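Local structure of ricin B-like lectin (Macrolepiota procera, 4IZX) at residues G50-L55 with E84-R89. The protein is a beta-trefoil lectin that binds lactose, a galactose-containing sugar, and probably recognises related glycans. Numbering follows the deposited sequence.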
ATOM      1  N   GLY A  50     -15.254   5.739  -8.774  1.00 10.84           N
ATOM      2  CA  GLY A  50     -15.611   6.421  -9.991  1.00 11.62           C
ATOM      3  C   GLY A  50     -14.460   7.246 -10.493  1.00 10.18           C
ATOM      4  O   GLY A  50     -14.415   7.567 -11.690  1.00 11.53           O
ATOM      5  N   LYS A  51     -13.503   7.590  -9.620  1.00 10.38           N
ATOM      6  CA  LYS A  51     -12.360   8.387 -10.041  1.00 10.71           C
ATOM      7  C   LYS A  51     -11.004   7.961  -9.434  1.00  9.26           C
ATOM      8  O   LYS A  51      -9.969   8.434  -9.858  1.00 10.38           O
ATOM      9  CB  LYS A  51     -12.570   9.880  -9.771  1.00 11.49           C
ATOM     10  CG  LYS A  51     -12.797  10.227  -8.354  1.00 13.09           C
ATOM     11  CD  LYS A  51     -13.267  11.673  -8.219  1.00 15.33           C
ATOM     12  CE  LYS A  51     -13.184  12.252  -6.823  1.00 15.04           C
ATOM     13  NZ  LYS A  51     -13.867  11.426  -5.805  1.00 17.71           N
ATOM     14  N   ALA A  52     -11.009   7.090  -8.451  1.00  8.43           N
ATOM     15  CA  ALA A  52      -9.801   6.686  -7.756  1.00  7.80           C
ATOM     16  C   ALA A  52     -10.132   5.439  -6.947  1.00  7.35           C
ATOM     17  O   ALA A  52     -11.261   4.968  -6.971  1.00  8.62           O
ATOM     18  CB  ALA A  52      -9.291   7.805  -6.846  1.00  9.02           C
ATOM     19  N   TRP A  53      -9.135   4.937  -6.222  1.00  7.64           N
ATOM     20  CA  TRP A  53      -9.251   3.702  -5.463  1.00  7.36           C
ATOM     21  C   TRP A  53      -9.179   3.975  -3.981  1.00  7.12           C
ATOM     22  O   TRP A  53      -8.335   4.763  -3.510  1.00  8.19           O
ATOM     23  CB  TRP A  53      -8.126   2.737  -5.810  1.00  7.68           C
ATOM     24  CG  TRP A  53      -8.114   2.284  -7.214  1.00  7.44           C
ATOM     25  CD1 TRP A  53      -7.435   2.852  -8.264  1.00  8.22           C
ATOM     26  CD2 TRP A  53      -8.802   1.148  -7.768  1.00  7.51           C
ATOM     27  NE1 TRP A  53      -7.658   2.140  -9.422  1.00  8.48           N
ATOM     28  CE2 TRP A  53      -8.482   1.089  -9.140  1.00  8.22           C
ATOM     29  CE3 TRP A  53      -9.651   0.180  -7.232  1.00  8.18           C
ATOM     30  CZ2 TRP A  53      -8.935   0.087  -9.948  1.00  9.80           C
ATOM     31  CZ3 TRP A  53     -10.122  -0.815  -8.058  1.00  9.56           C
ATOM     32  CH2 TRP A  53      -9.759  -0.840  -9.383  1.00 11.16           C
ATOM     33  N   THR A  54     -10.007   3.291  -3.203  1.00  7.48           N
ATOM     34  CA  THR A  54      -9.864   3.246  -1.751  1.00  7.28           C
ATOM     35  C   THR A  54      -9.544   1.812  -1.364  1.00  7.48           C
ATOM     36  O   THR A  54      -9.989   0.860  -2.024  1.00  8.11           O
ATOM     37  CB  THR A  54     -11.090   3.810  -1.013  1.00  8.05           C
ATOM     38  OG1 THR A  54     -12.179   2.914  -1.227  1.00  9.35           O
ATOM     39  CG2 THR A  54     -11.416   5.207  -1.501  1.00  8.91           C
ATOM     40  N   LEU A  55      -8.804   1.676  -0.274  1.00  7.10           N
ATOM     41  CA  LEU A  55      -8.322   0.367   0.202  1.00  6.94           C
ATOM     42  C   LEU A  55      -8.767   0.171   1.654  1.00  7.53           C
ATOM     43  O   LEU A  55      -8.315   0.891   2.539  1.00  8.14           O
ATOM     44  CB  LEU A  55      -6.801   0.252   0.111  1.00  7.28           C
ATOM     45  CG  LEU A  55      -6.252  -0.243  -1.235  1.00  8.96           C
ATOM     46  CD1 LEU A  55      -6.625   0.665  -2.376  1.00 11.69           C
ATOM     47  CD2 LEU A  55      -4.774  -0.405  -1.215  1.00 10.49           C
ATOM     48  N   GLU A  84      -8.572   8.339  -1.102  1.00  8.23           N
ATOM     49  CA  GLU A  84      -8.384   8.018  -2.517  1.00  8.09           C
ATOM     50  C   GLU A  84      -6.925   7.955  -2.924  1.00  7.76           C
ATOM     51  O   GLU A  84      -6.122   8.848  -2.605  1.00  8.97           O
ATOM     52  CB  GLU A  84      -9.144   8.995  -3.409  1.00  9.03           C
ATOM     53  CG  GLU A  84     -10.650   8.736  -3.441  1.00 10.66           C
ATOM     54  CD  GLU A  84     -11.404   9.648  -4.389  1.00 11.99           C
ATOM     55  OE1 GLU A  84     -12.425   9.243  -4.947  1.00 13.30           O
ATOM     56  OE2 GLU A  84     -10.998  10.818  -4.539  1.00 14.70           O
ATOM     57  N   TRP A  85      -6.641   6.937  -3.723  1.00  7.20           N
ATOM     58  CA  TRP A  85      -5.334   6.680  -4.313  1.00  6.88           C
ATOM     59  C   TRP A  85      -5.464   6.559  -5.825  1.00  6.84           C
ATOM     60  O   TRP A  85      -6.454   6.067  -6.337  1.00  7.68           O
ATOM     61  CB  TRP A  85      -4.760   5.345  -3.790  1.00  6.97           C
ATOM     62  CG  TRP A  85      -4.538   5.319  -2.325  1.00  6.73           C
ATOM     63  CD1 TRP A  85      -5.338   4.766  -1.384  1.00  7.27           C
ATOM     64  CD2 TRP A  85      -3.398   5.837  -1.621  1.00  6.22           C
ATOM     65  NE1 TRP A  85      -4.757   4.892  -0.129  1.00  7.58           N
ATOM     66  CE2 TRP A  85      -3.566   5.542  -0.257  1.00  7.18           C
ATOM     67  CE3 TRP A  85      -2.247   6.539  -2.009  1.00  7.25           C
ATOM     68  CZ2 TRP A  85      -2.612   5.894   0.707  1.00  7.75           C
ATOM     69  CZ3 TRP A  85      -1.323   6.886  -1.057  1.00  7.63           C
ATOM     70  CH2 TRP A  85      -1.514   6.562   0.285  1.00  8.70           C
ATOM     71  N   HIS A  86      -4.406   6.945  -6.541  1.00  6.68           N
ATOM     72  CA  HIS A  86      -4.253   6.583  -7.940  1.00  7.45           C
ATOM     73  C   HIS A  86      -3.319   5.369  -8.004  1.00  6.81           C
ATOM     74  O   HIS A  86      -2.303   5.326  -7.333  1.00  8.96           O
ATOM     75  CB  HIS A  86      -3.652   7.714  -8.767  1.00  8.36           C
ATOM     76  CG  HIS A  86      -4.616   8.834  -9.056  1.00  9.62           C
ATOM     77  ND1 HIS A  86      -4.244   9.984  -9.730  1.00 11.95           N
ATOM     78  CD2 HIS A  86      -5.945   8.941  -8.814  1.00 10.25           C
ATOM     79  CE1 HIS A  86      -5.311  10.739  -9.894  1.00 13.20           C
ATOM     80  NE2 HIS A  86      -6.351  10.134  -9.351  1.00 12.25           N
ATOM     81  N   ILE A  87      -3.688   4.381  -8.814  1.00  6.96           N
ATOM     82  CA  ILE A  87      -2.925   3.157  -8.933  1.00  6.87           C
ATOM     83  C   ILE A  87      -2.609   2.940 -10.399  1.00  6.82           C
ATOM     84  O   ILE A  87      -3.509   2.939 -11.222  1.00  7.36           O
ATOM     85  CB  ILE A  87      -3.683   1.957  -8.340  1.00  7.64           C
ATOM     86  CG1 ILE A  87      -4.010   2.216  -6.864  1.00  8.53           C
ATOM     87  CG2 ILE A  87      -2.870   0.692  -8.534  1.00  8.49           C
ATOM     88  CD1 ILE A  87      -4.725   1.094  -6.177  1.00 10.08           C
ATOM     89  N   TRP A  88      -1.327   2.792 -10.718  1.00  6.90           N
ATOM     90  CA  TRP A  88      -0.895   2.651 -12.094  1.00  7.74           C
ATOM     91  C   TRP A  88       0.078   1.520 -12.210  1.00  7.76           C
ATOM     92  O   TRP A  88       0.853   1.257 -11.293  1.00  8.31           O
ATOM     93  CB  TRP A  88      -0.205   3.914 -12.630  1.00  8.20           C
ATOM     94  CG  TRP A  88      -1.053   5.142 -12.502  1.00  8.50           C
ATOM     95  CD1 TRP A  88      -0.756   6.269 -11.781  1.00  9.76           C
ATOM     96  CD2 TRP A  88      -2.340   5.364 -13.091  1.00  8.48           C
ATOM     97  NE1 TRP A  88      -1.796   7.152 -11.855  1.00  9.50           N
ATOM     98  CE2 TRP A  88      -2.776   6.635 -12.662  1.00  9.25           C
ATOM     99  CE3 TRP A  88      -3.167   4.614 -13.945  1.00  8.92           C
ATOM    100  CZ2 TRP A  88      -4.046   7.143 -13.024  1.00 10.67           C
ATOM    101  CZ3 TRP A  88      -4.407   5.125 -14.294  1.00  9.94           C
ATOM    102  CH2 TRP A  88      -4.825   6.382 -13.840  1.00 10.55           C
ATOM    103  N   ARG A  89       0.106   0.876 -13.368  1.00  8.58           N
ATOM    104  CA  ARG A  89       1.190  -0.075 -13.638  1.00  8.80           C
ATOM    105  C   ARG A  89       2.534   0.647 -13.626  1.00  9.73           C
ATOM    106  O   ARG A  89       2.659   1.780 -14.103  1.00 10.67           O
ATOM    107  CB  ARG A  89       1.006  -0.723 -14.994  1.00 10.56           C
ATOM    108  CG  ARG A  89      -0.223  -1.572 -15.082  1.00 10.94           C
ATOM    109  CD  ARG A  89      -0.067  -2.914 -14.469  1.00 13.44           C
ATOM    110  NE  ARG A  89      -1.271  -3.712 -14.648  1.00 12.76           N
ATOM    111  CZ  ARG A  89      -1.394  -4.986 -14.299  1.00 14.51           C
ATOM    112  NH1 ARG A  89      -0.376  -5.679 -13.796  1.00 16.31           N
ATOM    113  NH2 ARG A  89      -2.595  -5.565 -14.384  1.00 15.58           N
TER
HETATM  114  O   HOH W   1      -9.005  11.114  -8.924  1.00 22.05           O
HETATM  115  O   HOH W   2      -6.256   3.041 -11.647  1.00 16.14           O
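A single antiparallel beta bridge, a hydrogen-bonded pair, ties Trp53, at the start of strand 53-57, to Trp85, just ahead of His86. Trp53 N donates to Trp85 O at 2.9 Å, nearly straight at 168°, and Trp85 N returns a more bent bond to Trp53 O at 2.8 Å; both lie in the carbonyl planes. The touching parts, 51-55 and 84-87, point 92° apart, consistent with pairing limited to this one bridge. Ala52 suits the crossing because a bare methyl fits here, CB 3.4 Å from Trp85 O, with Glu84 CB beside it. In this beta-trefoil the bridge links the edge strand 53-57 to the chain leading into the hairpin of strands 86-89 and 97-100. The flat Trp53 indole offers a face to branched Ile87, whose CD1 makes a CH-pi contact 4.1 Å from the five-membered ring centroid, and an in-plane N-H to a water that donates to Ile87 O. Both residues line the pocket that holds benzamidine. Lys51 has the length to reach the carboxylate on the extended Glu84 chain: NZ makes a salt bridge to OE1 on its syn lone pair at 2.8 Å, with a weak bond to OE2. Thr49 OG1 is also hydrogen-bonded to OE1. A second water links Lys51 O with His86 NE2.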